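Local coordinates for protein HTH-type transcriptional repressor Rv2887 (Mycobacterium tuberculosis, PDB 5HSM) that represses transcription of a methyltransferase gene and several others by binding DNA as a homodimer, and binds salicylate, para-aminosalicylic acid and gemfibrozil, at residues Q85-N88 and T89-K93. Numbering follows the deposited sequence.
Sequences QAMN and TVLRK
The carbonyl oxygen of Q85 is gripped twice by T89, a worked example of a threonine side chain reinforcing the backbone bonding of a helix. T89 N donates to Q85 O at 3.0 Å, and T89 OG1 gives its proton to the same Q85 O at 3.2 Å, the two donors arriving from opposite faces of the carbonyl plane. With OG1 beside the backbone N (chi1 -63°), the hydroxyl is turned back toward the preceding turn and has its acceptor there. The i to i+4 series continues with V90 N to A86 O, L91 N to M87 O at 2.8 Å and R92 N to N88 O, so all four carbonyls of 85-88 have a donor within the helix. The side-chain oxygen of N88 is satisfied elsewhere: OD1 bonds to the hydroxyl of S73, at the start of helix 73-79. On the buried side M87, its chain bent at chi2 and chi3, brings CG to 4.2 Å from L91 CD1 and SD to 4.3 Å from V90 CB. Together M87, V90 and L91 pack on C61 of helix 56-67, while M87 also reaches L76 and A77. Such i to i+4 bonding with one apolar face is that of an amphipathic alpha helix; because 84-96 follows helix 73-79 as the second helix of the helix-turn-helix, it is probably the recognition helix of the MarR winged helix-turn-helix.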
loop_
_atom_site.group_PDB
_atom_site.type_symbol
_atom_site.label_atom_id
_atom_site.label_comp_id
_atom_site.label_asym_id
_atom_site.label_seq_id
_atom_site.Cartn_x
_atom_site.Cartn_y
_atom_site.Cartn_z
ATOM N N GLN A 85 -3.901 -17.479 4.441
ATOM C CA GLN A 85 -2.771 -18.181 5.043
ATOM C C GLN A 85 -1.927 -17.240 5.904
ATOM O O GLN A 85 -1.535 -17.582 7.031
ATOM C CB GLN A 85 -1.908 -18.830 3.956
ATOM C CG GLN A 85 -2.609 -19.941 3.167
ATOM C CD GLN A 85 -3.473 -19.421 2.022
ATOM O OE1 GLN A 85 -3.564 -18.214 1.790
ATOM N NE2 GLN A 85 -4.112 -20.338 1.301
ATOM N N ALA A 86 -1.657 -16.052 5.368
ATOM C CA ALA A 86 -0.880 -15.044 6.076
ATOM C C ALA A 86 -1.625 -14.580 7.328
ATOM O O ALA A 86 -1.017 -14.355 8.386
ATOM C CB ALA A 86 -0.583 -13.871 5.171
ATOM N N MET A 87 -2.943 -14.442 7.212
ATOM C CA MET A 87 -3.732 -14.039 8.370
ATOM C C MET A 87 -3.729 -15.144 9.417
ATOM O O MET A 87 -3.654 -14.861 10.607
ATOM C CB MET A 87 -5.166 -13.686 7.979
ATOM C CG MET A 87 -5.982 -13.137 9.141
ATOM S SD MET A 87 -5.175 -11.718 9.905
ATOM C CE MET A 87 -5.325 -10.505 8.595
ATOM N N ASN A 88 -3.823 -16.398 8.976
ATOM C CA ASN A 88 -3.745 -17.530 9.896
ATOM C C ASN A 88 -2.442 -17.501 10.675
ATOM O O ASN A 88 -2.431 -17.734 11.883
ATOM C CB ASN A 88 -3.870 -18.862 9.154
ATOM C CG ASN A 88 -5.281 -19.133 8.668
ATOM O OD1 ASN A 88 -6.251 -18.631 9.231
ATOM N ND2 ASN A 88 -5.403 -19.947 7.623
ATOM N N THR A 89 -1.345 -17.215 9.977
ATOM C CA THR A 89 -0.048 -17.083 10.635
ATOM C C THR A 89 -0.039 -15.959 11.679
ATOM O O THR A 89 0.428 -16.145 12.808
ATOM C CB THR A 89 1.064 -16.827 9.612
ATOM O OG1 THR A 89 1.162 -17.957 8.735
ATOM C CG2 THR A 89 2.402 -16.604 10.312
ATOM N N VAL A 90 -0.554 -14.796 11.290
ATOM C CA VAL A 90 -0.633 -13.658 12.194
ATOM C C VAL A 90 -1.432 -14.018 13.446
ATOM O O VAL A 90 -1.022 -13.735 14.581
ATOM C CB VAL A 90 -1.270 -12.435 11.488
ATOM C CG1 VAL A 90 -1.661 -11.387 12.499
ATOM C CG2 VAL A 90 -0.301 -11.853 10.462
ATOM N N LEU A 91 -2.573 -14.662 13.230
ATOM C CA LEU A 91 -3.427 -15.102 14.311
ATOM C C LEU A 91 -2.738 -16.117 15.223
ATOM O O LEU A 91 -2.913 -16.081 16.431
ATOM C CB LEU A 91 -4.714 -15.704 13.747
ATOM C CG LEU A 91 -5.741 -14.682 13.263
ATOM C CD1 LEU A 91 -6.867 -15.403 12.551
ATOM C CD2 LEU A 91 -6.278 -13.893 14.451
ATOM N N ARG A 92 -1.966 -17.026 14.642
ATOM C CA ARG A 92 -1.225 -18.004 15.438
ATOM C C ARG A 92 -0.214 -17.294 16.329
ATOM O O ARG A 92 -0.132 -17.566 17.530
ATOM C CB ARG A 92 -0.524 -19.028 14.539
ATOM C CG ARG A 92 0.302 -20.063 15.293
ATOM C CD ARG A 92 -0.549 -20.834 16.297
ATOM N NE ARG A 92 0.219 -21.855 17.009
ATOM C CZ ARG A 92 -0.186 -22.450 18.127
ATOM N NH1 ARG A 92 -1.353 -22.125 18.672
ATOM N NH2 ARG A 92 0.578 -23.368 18.703
ATOM N N LYS A 93 0.553 -16.372 15.752
ATOM C CA LYS A 93 1.529 -15.642 16.557
ATOM C C LYS A 93 0.859 -14.820 17.666
ATOM O O LYS A 93 1.394 -14.719 18.774
ATOM C CB LYS A 93 2.392 -14.745 15.673
ATOM C CG LYS A 93 3.438 -15.521 14.892
ATOM C CD LYS A 93 4.008 -14.709 13.744
ATOM C CE LYS A 93 4.805 -15.597 12.796
ATOM N NZ LYS A 93 5.207 -16.882 13.436
#